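Local coordinates for protein leucyl-tRNA synthetase (Giardia intestinalis, PDB 3PZ6) that forms the CP1 editing domain of a class I leucyl-tRNA synthetase, which probably deacylates mischarged tRNA, while the whole enzyme probably attaches leucine to tRNA(Leu), at residues I14-I19 / T181-S186; Y81-T86 / Q300-S305; C98-T103 / D151-T156; I117-S120 / N126-H129; E10-K15 / S290-L295. The protein carries 2 engineered substitutions. All coordinates share one frame; numbering follows the deposited sequence.

How the contacts relate
From the N terminus, strand 10-18 opens two loops. Contact 5 closes the longer one, tying the strand to helix 284-297 near the other end of the chain, and contact 1 closes a shorter one on strand 183-186. Contact 2 starts from strand 79-86, inside both loops, and ends on strand 301-305, beyond both, so it crosses contacts 1 and 5. Contact 3 lies within all three loops and joins strand 97-100 to the turn after helix 149-152. Contact 4, the most local, falls inside contact 3 and folds helix 121-128 back on strand 115-120. All five share one mixed sheet, with contacts 3 and 5 on opposite sides of the chain's centre.

Contact 1 (I14-I19 / T181-S186); sequences IKLELI and TGIVTS
Leu-16 and Ile-183 meet methyl to methyl, CD1 of the leucine lying 4.4 Å from CG2 of the isoleucine. Two residues further along on the other strand, Thr-185 makes the second touch, its CG2 standing 4.4 Å from CG1 of Ile-14. Each strand therefore uses alternate residues, 14 and 16 on one and 183 and 185 on the other, and all four point their CB toward the opposite segment. The backbones run across one another, and even their nearest CA atoms, those of Ile-14 and Thr-185, are 8.2 Å apart; no hydrogen bond links the two segments. In Thr-185 the methyl is the branch turned to Ile-14, while OG1 points elsewhere. Ile-14 meets it with the flank of its side chain, because a bend at chi2 (-65°) carries CD1 off to another neighbour. The contact is light, side chain against side chain in a buried apolar layer.

The turn leading into 183-186 is fixed by polar bonds. OG1 of Thr-181 accepts a weak bond from Ile-183 N at 3.3 Å and also bonds Leu-83 O, which fastens the turn to strand 79-86. Gly-182, at a positive phi of 82°, gives its O to Tyr-106 OH.

The contact lies close to the centre of the chain. Strand 10-18 pairs with 79-86, and strand 183-186 pairs with 97-100. Ala-84 packs on Ile-183, Cys-98 and Val-157 pack on Leu-16, and Val-100 flanks Ile-183, so side chains of strands 79-86, 97-100 and 156-158 pack round the contact, with Pro-160 of a loop on Ile-14.

Contact 2 (Y81-T86 / Q300-S305); sequences YLLAAT and QCIVYS
Leu-83 and Cys-301 bring the two backbones nearest, with CA atoms 8.2 Å apart; the strands run in broadly the same sense but splay, with no hydrogen bond between them. Leu-83 and Ile-302 make the main apolar contact. Their side chains cross at about a right angle, and CD1 of Leu-83 is 3.8 Å from CD1 of Ile-302 and 4.2 Å from its CB. Leu-83 reaches across because its CG lies opposite the backbone N (chi1 -161°), which sends the branched end out over the gap.

That gap is bridged by strand 10-18, which pairs antiparallel with both 79-86 and 301-305, so the contact joins next-but-one strands of the mixed sheet in the CP1 editing domain. Between them sits Gly-13, with no side chain to come between Leu-83 and Ile-302; CD1 of Leu-83 lies over its carbonyl O, 3.4 Å away. The backbone bonds of the middle strand go to both sides: Ile-12 O takes Thr-86 N, and Gly-13 bonds Ile-302.

Further along, Tyr-304 extends its ring toward the first strand, and its OH lies 3.6 Å from CB of Ala-85. This is a packing contact of the phenol end against a methyl. Ile-302 O meets the same ring at its edge, in its plane. Tyr-304 also packs on Thr-181 and Gln-130, while Ser-305 N is held by OE1 of Gln-130.

Contact 3 (C98-T103 / D151-T156); sequences CWVLPT and DLLLAT
Val-100 stands as a two-pronged knob between two leucines. CG1 points to Leu-152, lying 4.0 Å from its CD1, and CG2 points to Leu-153, 3.6 Å from its CD1. The two methyls of the valine thus straddle the step from one leucine to the next, and both leucine side chains cross it obliquely. CD1 of Leu-153 in turn drops into the shallow notch between Val-100 and Pro-102, where the proline CG gives a looser touch at 4.5 Å. Nothing polar joins the segments.

The chain brings two consecutive leucines to bear on one valine because the helix ends here. Leu-152 is still helical and Leu-153 is the first residue to leave it, and a type II turn follows, closed by Ala-155 N to Leu-152 O at 3.0 Å. Leu-154 takes the turn's positive phi (58°). Leu-153 O is held by NZ of Lys-62.

Beyond the contact, Leu-152 packs on Ile-66 of helix 61-71, and Val-100 on Val-169 of strand 167-171. This is apolar packing of a helix-to-strand turn, the link from helix 149-152 to strand 156-158, against the mixed sheet of the editing domain.

Contact 4 (I117-S120 / N126-H129); sequences IIVS and NMAH
Ile-117 and Met-127 carry the apolar part, reaching toward each other tip to tip with CD1 of the isoleucine against CE of the methionine. The modelled separation is very short, and at this resolution its exact value is doubtful. Met-127 gets there by a bent chain: CG lies opposite the backbone N (chi1 -152°), and further bends at chi2 and chi3 swing CE round to the strand. The same CE passes Val-119 more loosely, 4.3 Å from its CG2, so the methionine end rests beside two alternate residues of one strand face. Leu-132 packs on Met-127 too, Ile-111 adjoins Ile-117, and Val-119 goes on to Leu-83 and Tyr-109.

The geometry is that of a strand followed at once by a helix: strand 115-120 ends at Ser-120, and helix 121-128, weakly bonded toward its end, folds back so that Met-127 faces the strand it came from. The backbones stay well apart, with 10.2 Å between the CA atoms of Val-119 and Met-127.

Polar bonds hold the junction. Ser-120 is the N-cap, its OG accepting from Ala-123 N, and the same hydroxyl makes a weak bond to Thr-181 O. That carbonyl is gripped a second time by the backbone N of Ser-120. On the strand, Ile-118 N bonds Tyr-81 O, a parallel pairing with 79-86.

Contact 5 (E10-K15 / S290-L295); sequences EYIGIK and SCRDLL
Leu-295 N bonds Cys-291 O at 3.1 Å, one of the helical bonds of the turn that carries Arg-292 and Leu-295, three residues apart, to the side facing strand 10-18. Ile-12 and Ile-14, alternate residues of that strand, answer them one to one. CD1 of Ile-14 lies almost equally near both methyls of Leu-295, 4.0 Å from CD1 and 4.1 Å from CD2, so it sits against the fork of the leucine. The two side chains stand at about a right angle. It is the fold-over at chi2 of Ile-14 (-65°) that turns CD1 to the helix.

Ile-12 meets a different kind of surface. Its CD1 rests 4.0 Å from CG of Arg-292, on the aliphatic root of the side chain and not on the charged group. The arginine is extended from CG to NE, which carries the guanidinium beyond the contact. There NH1 makes a salt bridge to OD1 of the adjacent Asp-293 at 3.2 Å, with an N-H...O angle of 137°. The carboxylate oxygen lies close to the guanidinium plane, so the group is held at its edge.

Cys-301 packs on both Ile-12 and Leu-295, so strand 301-305 joins the contact. On the sheet side, Lys-15 N takes Gln-300 O, and Lys-15 makes a cation-pi contact with Tyr-81.

A C-terminal helix, followed directly by strand 301-305, thus packs against the N-terminal strand, running in broadly the same sense at a slant. Bringing the two chain ends together in this way is consistent with CP1 being a domain inserted into the class I synthetase body.

Contact 1 (I14-I19 / T181-S186)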
# COMPACT_ATOMS: atom_id res chain seq x y z
N ILE A 14 -4.30 -6.59 -0.20
CA ILE A 14 -2.87 -6.73 0.07
C ILE A 14 -2.58 -6.44 1.53
O ILE A 14 -3.00 -5.41 2.06
CB ILE A 14 -2.02 -5.83 -0.86
CG1 ILE A 14 -2.32 -6.12 -2.34
CG2 ILE A 14 -0.54 -5.99 -0.59
CD1 ILE A 14 -1.94 -7.51 -2.84
N LYS A 15 -1.86 -7.35 2.19
CA LYS A 15 -1.51 -7.19 3.59
C LYS A 15 -0.24 -6.35 3.74
O LYS A 15 0.87 -6.85 3.62
CB LYS A 15 -1.36 -8.54 4.28
CG LYS A 15 -2.68 -9.24 4.58
CD LYS A 15 -2.49 -10.72 4.88
CE LYS A 15 -1.98 -10.95 6.30
NZ LYS A 15 -2.08 -12.40 6.68
N LEU A 16 -0.44 -5.06 3.99
CA LEU A 16 0.68 -4.16 4.23
C LEU A 16 0.99 -4.15 5.72
O LEU A 16 0.24 -3.60 6.52
CB LEU A 16 0.34 -2.75 3.73
CG LEU A 16 -0.08 -2.59 2.27
CD1 LEU A 16 -0.60 -1.17 2.05
CD2 LEU A 16 1.06 -2.90 1.31
N GLU A 17 2.10 -4.79 6.08
CA GLU A 17 2.44 -4.97 7.49
C GLU A 17 2.97 -3.68 8.11
O GLU A 17 4.00 -3.15 7.67
CB GLU A 17 3.44 -6.10 7.68
CG GLU A 17 3.55 -6.59 9.13
CD GLU A 17 4.68 -7.59 9.37
OE1 GLU A 17 5.27 -7.56 10.47
OE2 GLU A 17 4.98 -8.40 8.46
N LEU A 18 2.27 -3.19 9.12
CA LEU A 18 2.76 -2.07 9.90
C LEU A 18 3.98 -2.55 10.68
O LEU A 18 3.87 -3.40 11.55
CB LEU A 18 1.67 -1.56 10.84
CG LEU A 18 1.96 -0.26 11.60
CD1 LEU A 18 2.08 0.93 10.65
CD2 LEU A 18 0.87 -0.01 12.62
N ILE A 19 5.13 -1.99 10.32
CA ILE A 19 6.41 -2.39 10.89
C ILE A 19 6.45 -2.17 12.40
O ILE A 19 6.12 -1.09 12.89
CB ILE A 19 7.58 -1.66 10.20
CG1 ILE A 19 7.59 -2.01 8.70
CG2 ILE A 19 8.91 -2.01 10.85
CD1 ILE A 19 8.56 -1.20 7.88
N THR A 181 -11.28 -0.84 0.77
CA THR A 181 -10.92 -0.83 2.19
C THR A 181 -10.60 0.57 2.72
O THR A 181 -10.32 0.73 3.91
CB THR A 181 -9.69 -1.69 2.42
OG1 THR A 181 -8.64 -1.23 1.56
CG2 THR A 181 -9.98 -3.15 2.12
N GLY A 182 -10.61 1.56 1.84
CA GLY A 182 -10.20 2.92 2.21
C GLY A 182 -8.69 3.10 2.18
O GLY A 182 -8.19 4.20 2.38
N ILE A 183 -7.98 2.00 1.94
CA ILE A 183 -6.53 2.01 1.73
C ILE A 183 -6.25 1.52 0.31
O ILE A 183 -6.80 0.51 -0.12
CB ILE A 183 -5.79 1.14 2.75
CG1 ILE A 183 -6.21 1.51 4.17
CG2 ILE A 183 -4.27 1.28 2.58
CD1 ILE A 183 -6.00 0.42 5.19
N VAL A 184 -5.42 2.26 -0.42
CA VAL A 184 -5.13 1.96 -1.81
C VAL A 184 -3.61 1.77 -1.99
O VAL A 184 -2.82 2.41 -1.30
CB VAL A 184 -5.67 3.07 -2.75
CG1 VAL A 184 -5.44 2.72 -4.20
CG2 VAL A 184 -7.16 3.29 -2.53
N THR A 185 -3.23 0.88 -2.91
CA THR A 185 -1.82 0.69 -3.24
C THR A 185 -1.36 1.84 -4.13
O THR A 185 -2.19 2.54 -4.72
CB THR A 185 -1.58 -0.63 -4.00
OG1 THR A 185 -2.25 -0.59 -5.27
CG2 THR A 185 -2.09 -1.82 -3.20
N SER A 186 -0.05 2.04 -4.20
CA SER A 186 0.50 3.06 -5.08
C SER A 186 1.58 2.50 -5.98
O SER A 186 2.63 2.07 -5.50
CB SER A 186 1.03 4.25 -4.30
OG SER A 186 1.51 5.26 -5.18

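Contact 2 (Y81-T86 / Q300-S305)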
# COMPACT_ATOMS: atom_id res chain seq x y z
N TYR A 81 -1.67 -5.40 10.06
CA TYR A 81 -1.62 -5.14 8.63
C TYR A 81 -2.65 -4.11 8.18
O TYR A 81 -3.84 -4.23 8.50
CB TYR A 81 -1.88 -6.43 7.83
CG TYR A 81 -0.96 -7.58 8.15
CD1 TYR A 81 0.21 -7.79 7.42
CD2 TYR A 81 -1.27 -8.49 9.16
CE1 TYR A 81 1.05 -8.86 7.70
CE2 TYR A 81 -0.44 -9.56 9.45
CZ TYR A 81 0.72 -9.74 8.72
OH TYR A 81 1.55 -10.81 9.00
N LEU A 82 -2.20 -3.12 7.42
CA LEU A 82 -3.12 -2.31 6.62
C LEU A 82 -3.55 -3.16 5.43
O LEU A 82 -2.70 -3.76 4.78
CB LEU A 82 -2.45 -1.02 6.15
CG LEU A 82 -2.54 0.20 7.07
CD1 LEU A 82 -1.73 0.01 8.34
CD2 LEU A 82 -2.08 1.43 6.33
N LEU A 83 -4.85 -3.23 5.17
CA LEU A 83 -5.34 -4.01 4.03
C LEU A 83 -5.76 -3.08 2.90
O LEU A 83 -6.61 -2.21 3.09
CB LEU A 83 -6.47 -4.96 4.43
CG LEU A 83 -6.76 -6.12 3.47
CD1 LEU A 83 -5.83 -7.29 3.76
CD2 LEU A 83 -8.21 -6.57 3.53
N ALA A 84 -5.13 -3.26 1.75
CA ALA A 84 -5.35 -2.40 0.59
C ALA A 84 -5.87 -3.21 -0.58
O ALA A 84 -5.17 -4.08 -1.09
CB ALA A 84 -4.06 -1.70 0.21
N ALA A 85 -7.10 -2.93 -0.99
CA ALA A 85 -7.72 -3.64 -2.11
C ALA A 85 -6.99 -3.31 -3.40
O ALA A 85 -6.56 -2.17 -3.60
CB ALA A 85 -9.19 -3.29 -2.24
N THR A 86 -6.85 -4.31 -4.27
CA THR A 86 -6.30 -4.11 -5.60
C THR A 86 -6.90 -5.12 -6.58
O THR A 86 -7.22 -6.26 -6.21
CB THR A 86 -4.74 -4.19 -5.63
OG1 THR A 86 -4.27 -3.95 -6.97
CG2 THR A 86 -4.24 -5.54 -5.17
N GLN A 300 0.19 -13.09 2.04
CA GLN A 300 0.42 -11.66 1.94
C GLN A 300 -0.83 -10.97 1.41
O GLN A 300 -0.84 -9.76 1.21
CB GLN A 300 1.62 -11.38 1.03
CG GLN A 300 2.99 -11.64 1.67
CD GLN A 300 4.14 -11.58 0.68
OE1 GLN A 300 3.98 -11.87 -0.51
NE2 GLN A 300 5.32 -11.19 1.16
N CYS A 301 -1.88 -11.75 1.20
CA CYS A 301 -3.15 -11.18 0.79
C CYS A 301 -4.36 -11.91 1.38
O CYS A 301 -4.25 -13.04 1.84
CB CYS A 301 -3.25 -11.11 -0.74
SG CYS A 301 -3.88 -12.60 -1.54
N ILE A 302 -5.50 -11.22 1.36
CA ILE A 302 -6.79 -11.78 1.72
C ILE A 302 -7.73 -11.55 0.54
O ILE A 302 -7.91 -10.41 0.09
CB ILE A 302 -7.36 -11.12 2.99
CG1 ILE A 302 -6.54 -11.52 4.22
CG2 ILE A 302 -8.84 -11.47 3.18
CD1 ILE A 302 -6.75 -10.62 5.43
N VAL A 303 -8.32 -12.62 0.03
CA VAL A 303 -9.22 -12.52 -1.12
C VAL A 303 -10.65 -12.39 -0.60
O VAL A 303 -11.07 -13.18 0.25
CB VAL A 303 -9.09 -13.73 -2.08
CG1 VAL A 303 -9.96 -13.52 -3.32
CG2 VAL A 303 -7.64 -13.95 -2.49
N TYR A 304 -11.38 -11.40 -1.10
CA TYR A 304 -12.78 -11.20 -0.72
C TYR A 304 -13.64 -10.70 -1.88
O TYR A 304 -13.17 -10.60 -3.01
CB TYR A 304 -12.89 -10.29 0.52
CG TYR A 304 -12.61 -8.81 0.30
CD1 TYR A 304 -13.65 -7.89 0.27
CD2 TYR A 304 -11.30 -8.34 0.14
CE1 TYR A 304 -13.40 -6.53 0.08
CE2 TYR A 304 -11.05 -6.99 -0.05
CZ TYR A 304 -12.10 -6.09 -0.08
OH TYR A 304 -11.86 -4.75 -0.28
N SER A 305 -14.91 -10.41 -1.60
CA SER A 305 -15.85 -9.93 -2.62
C SER A 305 -16.84 -8.90 -2.08
O SER A 305 -17.07 -8.82 -0.88
CB SER A 305 -16.59 -11.12 -3.27
OG SER A 305 -16.75 -12.19 -2.36

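Contact 3 (C98-T103 / D151-T156)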
# COMPACT_ATOMS: atom_id res chain seq x y z
N CYS A 98 1.68 3.82 -0.12
CA CYS A 98 0.25 3.54 -0.16
C CYS A 98 -0.53 4.78 0.27
O CYS A 98 0.06 5.79 0.65
CB CYS A 98 -0.10 2.31 0.67
SG CYS A 98 0.21 2.47 2.44
N TRP A 99 -1.86 4.71 0.19
CA TRP A 99 -2.73 5.86 0.38
C TRP A 99 -3.79 5.59 1.43
O TRP A 99 -4.37 4.51 1.46
CB TRP A 99 -3.45 6.23 -0.92
CG TRP A 99 -2.59 6.47 -2.12
CD1 TRP A 99 -2.57 5.73 -3.26
CD2 TRP A 99 -1.67 7.55 -2.33
NE1 TRP A 99 -1.69 6.26 -4.16
CE2 TRP A 99 -1.12 7.38 -3.62
CE3 TRP A 99 -1.24 8.63 -1.55
CZ2 TRP A 99 -0.16 8.25 -4.16
CZ3 TRP A 99 -0.30 9.50 -2.08
CH2 TRP A 99 0.24 9.30 -3.38
N VAL A 100 -4.04 6.57 2.29
CA VAL A 100 -5.20 6.56 3.19
C VAL A 100 -5.89 7.91 3.10
O VAL A 100 -5.26 8.89 2.70
CB VAL A 100 -4.81 6.29 4.67
CG1 VAL A 100 -4.12 4.93 4.83
CG2 VAL A 100 -3.97 7.43 5.23
N LEU A 101 -7.18 7.95 3.42
CA LEU A 101 -7.89 9.22 3.52
C LEU A 101 -7.53 9.88 4.84
O LEU A 101 -7.82 9.33 5.92
CB LEU A 101 -9.41 9.03 3.40
CG LEU A 101 -10.25 10.31 3.47
CD1 LEU A 101 -10.01 11.23 2.26
CD2 LEU A 101 -11.73 10.00 3.62
N PRO A 102 -6.89 11.06 4.78
CA PRO A 102 -6.39 11.75 5.97
C PRO A 102 -7.47 11.98 7.02
O PRO A 102 -7.17 12.06 8.21
CB PRO A 102 -5.89 13.08 5.43
CG PRO A 102 -5.51 12.77 4.01
CD PRO A 102 -6.55 11.80 3.55
N THR A 103 -8.73 12.08 6.58
CA THR A 103 -9.86 12.31 7.47
C THR A 103 -10.67 11.04 7.71
O THR A 103 -11.57 11.01 8.55
CB THR A 103 -10.76 13.42 6.94
OG1 THR A 103 -10.98 13.23 5.54
CG2 THR A 103 -10.12 14.76 7.15
N ASP A 151 -3.64 9.09 12.37
CA ASP A 151 -2.76 8.15 13.05
C ASP A 151 -1.94 7.34 12.05
O ASP A 151 -0.74 7.10 12.25
CB ASP A 151 -3.56 7.22 13.96
CG ASP A 151 -4.29 7.95 15.07
OD1 ASP A 151 -3.78 8.99 15.55
OD2 ASP A 151 -5.37 7.47 15.48
N LEU A 152 -2.59 6.93 10.96
CA LEU A 152 -1.97 6.13 9.90
C LEU A 152 -0.98 6.92 9.05
O LEU A 152 0.03 6.37 8.59
CB LEU A 152 -3.04 5.53 8.98
CG LEU A 152 -3.94 4.47 9.60
CD1 LEU A 152 -5.08 4.19 8.66
CD2 LEU A 152 -3.16 3.19 9.89
N LEU A 153 -1.26 8.20 8.84
CA LEU A 153 -0.47 9.01 7.93
C LEU A 153 1.01 9.00 8.31
O LEU A 153 1.36 9.04 9.49
CB LEU A 153 -1.02 10.44 7.88
CG LEU A 153 -1.08 11.12 6.51
CD1 LEU A 153 -2.02 10.39 5.55
CD2 LEU A 153 -1.51 12.58 6.66
N LEU A 154 1.87 8.90 7.29
CA LEU A 154 3.33 8.85 7.47
C LEU A 154 3.83 7.68 8.35
O LEU A 154 4.90 7.77 8.95
CB LEU A 154 3.88 10.20 7.94
CG LEU A 154 3.32 11.45 7.25
CD1 LEU A 154 3.87 12.70 7.89
CD2 LEU A 154 3.59 11.45 5.74
N ALA A 155 3.06 6.60 8.40
CA ALA A 155 3.53 5.35 8.99
C ALA A 155 4.33 4.58 7.94
O ALA A 155 4.28 4.91 6.75
CB ALA A 155 2.36 4.52 9.47
N THR A 156 5.07 3.56 8.38
CA THR A 156 5.83 2.73 7.46
C THR A 156 5.32 1.31 7.46
O THR A 156 5.02 0.75 8.52
CB THR A 156 7.34 2.70 7.76
OG1 THR A 156 7.54 2.17 9.07
CG2 THR A 156 7.94 4.07 7.70

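Contact 4 (I117-S120 / N126-H129)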
# COMPACT_ATOMS: atom_id res chain seq x y z
N ILE A 117 -6.05 -6.62 11.27
CA ILE A 117 -6.08 -5.76 10.09
C ILE A 117 -6.75 -4.43 10.38
O ILE A 117 -7.64 -4.33 11.22
CB ILE A 117 -6.73 -6.43 8.86
CG1 ILE A 117 -8.18 -6.82 9.16
CG2 ILE A 117 -5.92 -7.62 8.39
CD1 ILE A 117 -9.05 -6.82 7.95
N ILE A 118 -6.30 -3.39 9.67
CA ILE A 118 -6.90 -2.07 9.77
C ILE A 118 -7.56 -1.76 8.44
O ILE A 118 -6.90 -1.75 7.40
CB ILE A 118 -5.87 -0.99 10.14
CG1 ILE A 118 -5.19 -1.34 11.47
CG2 ILE A 118 -6.54 0.37 10.24
CD1 ILE A 118 -3.92 -0.59 11.73
N VAL A 119 -8.87 -1.55 8.48
CA VAL A 119 -9.68 -1.26 7.30
C VAL A 119 -10.79 -0.28 7.63
O VAL A 119 -10.98 0.09 8.79
CB VAL A 119 -10.32 -2.55 6.69
CG1 VAL A 119 -9.33 -3.30 5.83
CG2 VAL A 119 -10.89 -3.45 7.78
N SER A 120 -11.52 0.14 6.60
CA SER A 120 -12.77 0.86 6.79
C SER A 120 -13.81 -0.11 7.34
O SER A 120 -13.70 -1.32 7.15
CB SER A 120 -13.25 1.42 5.46
OG SER A 120 -13.60 0.38 4.56
N ASN A 126 -18.33 -6.10 5.00
CA ASN A 126 -18.36 -6.91 3.78
C ASN A 126 -17.47 -8.15 3.89
O ASN A 126 -17.56 -9.07 3.08
CB ASN A 126 -17.97 -6.08 2.57
N MET A 127 -16.61 -8.16 4.91
CA MET A 127 -15.69 -9.26 5.16
C MET A 127 -16.27 -10.23 6.18
O MET A 127 -15.88 -11.40 6.23
CB MET A 127 -14.36 -8.70 5.65
CG MET A 127 -13.16 -9.56 5.33
SD MET A 127 -11.77 -8.58 4.74
CE MET A 127 -11.65 -7.34 6.02
N ALA A 128 -17.21 -9.73 6.98
CA ALA A 128 -17.94 -10.54 7.95
C ALA A 128 -19.04 -11.40 7.30
O ALA A 128 -19.35 -12.48 7.80
CB ALA A 128 -18.52 -9.66 9.05
N HIS A 129 -19.60 -10.91 6.20
CA HIS A 129 -20.64 -11.66 5.46
C HIS A 129 -20.07 -12.79 4.59
O HIS A 129 -20.80 -13.41 3.81
CB HIS A 129 -21.54 -10.72 4.65
CG HIS A 129 -22.30 -9.72 5.48
ND1 HIS A 129 -22.59 -8.45 5.03
CD2 HIS A 129 -22.80 -9.81 6.73
CE1 HIS A 129 -23.26 -7.80 5.97
NE2 HIS A 129 -23.39 -8.60 7.02

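Contact 5 (E10-K15 / S290-L295)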
# COMPACT_ATOMS: atom_id res chain seq x y z
N GLU A 10 -13.87 -10.42 -7.53
CA GLU A 10 -13.16 -10.54 -6.27
C GLU A 10 -12.11 -9.44 -6.13
O GLU A 10 -11.43 -9.08 -7.09
CB GLU A 10 -12.49 -11.92 -6.16
N TYR A 11 -12.01 -8.89 -4.92
CA TYR A 11 -10.94 -7.95 -4.59
C TYR A 11 -9.77 -8.69 -3.95
O TYR A 11 -9.97 -9.57 -3.12
CB TYR A 11 -11.43 -6.86 -3.63
CG TYR A 11 -12.28 -5.76 -4.25
CD1 TYR A 11 -12.91 -4.81 -3.45
CD2 TYR A 11 -12.47 -5.69 -5.64
CE1 TYR A 11 -13.69 -3.80 -4.00
CE2 TYR A 11 -13.25 -4.69 -6.20
CZ TYR A 11 -13.86 -3.75 -5.39
OH TYR A 11 -14.64 -2.76 -5.95
N ILE A 12 -8.55 -8.33 -4.34
CA ILE A 12 -7.36 -8.83 -3.65
C ILE A 12 -6.92 -7.79 -2.62
O ILE A 12 -6.56 -6.67 -2.97
CB ILE A 12 -6.23 -9.16 -4.64
CG1 ILE A 12 -6.68 -10.26 -5.61
CG2 ILE A 12 -4.99 -9.60 -3.88
CD1 ILE A 12 -5.98 -10.24 -6.96
N GLY A 13 -6.99 -8.17 -1.35
CA GLY A 13 -6.61 -7.28 -0.26
C GLY A 13 -5.18 -7.52 0.15
O GLY A 13 -4.88 -8.53 0.78
N ILE A 14 -4.30 -6.59 -0.20
CA ILE A 14 -2.87 -6.73 0.07
C ILE A 14 -2.58 -6.44 1.53
O ILE A 14 -3.00 -5.41 2.06
CB ILE A 14 -2.02 -5.83 -0.86
CG1 ILE A 14 -2.32 -6.12 -2.34
CG2 ILE A 14 -0.54 -5.99 -0.59
CD1 ILE A 14 -1.94 -7.51 -2.84
N LYS A 15 -1.86 -7.35 2.19
CA LYS A 15 -1.51 -7.19 3.59
C LYS A 15 -0.24 -6.35 3.74
O LYS A 15 0.87 -6.85 3.62
CB LYS A 15 -1.36 -8.54 4.28
CG LYS A 15 -2.68 -9.24 4.58
CD LYS A 15 -2.49 -10.72 4.88
CE LYS A 15 -1.98 -10.95 6.30
NZ LYS A 15 -2.08 -12.40 6.68
N SER A 290 -1.16 -15.83 -11.76
CA SER A 290 -0.03 -16.45 -11.09
C SER A 290 0.45 -15.65 -9.90
O SER A 290 0.80 -16.22 -8.87
CB SER A 290 1.13 -16.64 -12.07
OG SER A 290 0.75 -17.52 -13.12
N CYS A 291 0.49 -14.32 -10.06
CA CYS A 291 0.88 -13.41 -8.98
C CYS A 291 -0.12 -13.48 -7.83
O CYS A 291 0.27 -13.41 -6.67
CB CYS A 291 1.03 -11.98 -9.49
SG CYS A 291 2.72 -11.53 -9.95
N ARG A 292 -1.39 -13.64 -8.18
CA ARG A 292 -2.45 -13.87 -7.20
C ARG A 292 -2.10 -15.06 -6.30
O ARG A 292 -2.06 -14.93 -5.08
CB ARG A 292 -3.79 -14.10 -7.90
CG ARG A 292 -4.98 -14.14 -6.96
CD ARG A 292 -6.19 -14.85 -7.57
NE ARG A 292 -7.17 -15.21 -6.55
CZ ARG A 292 -7.11 -16.30 -5.77
NH1 ARG A 292 -6.10 -17.16 -5.89
NH2 ARG A 292 -8.06 -16.52 -4.87
N ASP A 293 -1.81 -16.20 -6.92
CA ASP A 293 -1.51 -17.44 -6.20
C ASP A 293 -0.28 -17.35 -5.31
O ASP A 293 -0.26 -17.91 -4.21
CB ASP A 293 -1.37 -18.62 -7.18
CG ASP A 293 -2.63 -18.85 -8.02
OD1 ASP A 293 -3.70 -18.29 -7.70
OD2 ASP A 293 -2.53 -19.60 -9.01
N LEU A 294 0.76 -16.66 -5.79
CA LEU A 294 1.99 -16.48 -5.01
C LEU A 294 1.70 -15.66 -3.75
O LEU A 294 2.21 -15.97 -2.67
CB LEU A 294 3.07 -15.81 -5.86
CG LEU A 294 4.45 -15.49 -5.24
CD1 LEU A 294 5.19 -16.72 -4.73
CD2 LEU A 294 5.32 -14.72 -6.24
N LEU A 295 0.86 -14.63 -3.89
CA LEU A 295 0.47 -13.77 -2.77
C LEU A 295 -0.24 -14.57 -1.69
O LEU A 295 -0.07 -14.31 -0.50
CB LEU A 295 -0.40 -12.60 -3.25
CG LEU A 295 0.27 -11.41 -3.94
CD1 LEU A 295 -0.70 -10.69 -4.85
CD2 LEU A 295 0.87 -10.44 -2.93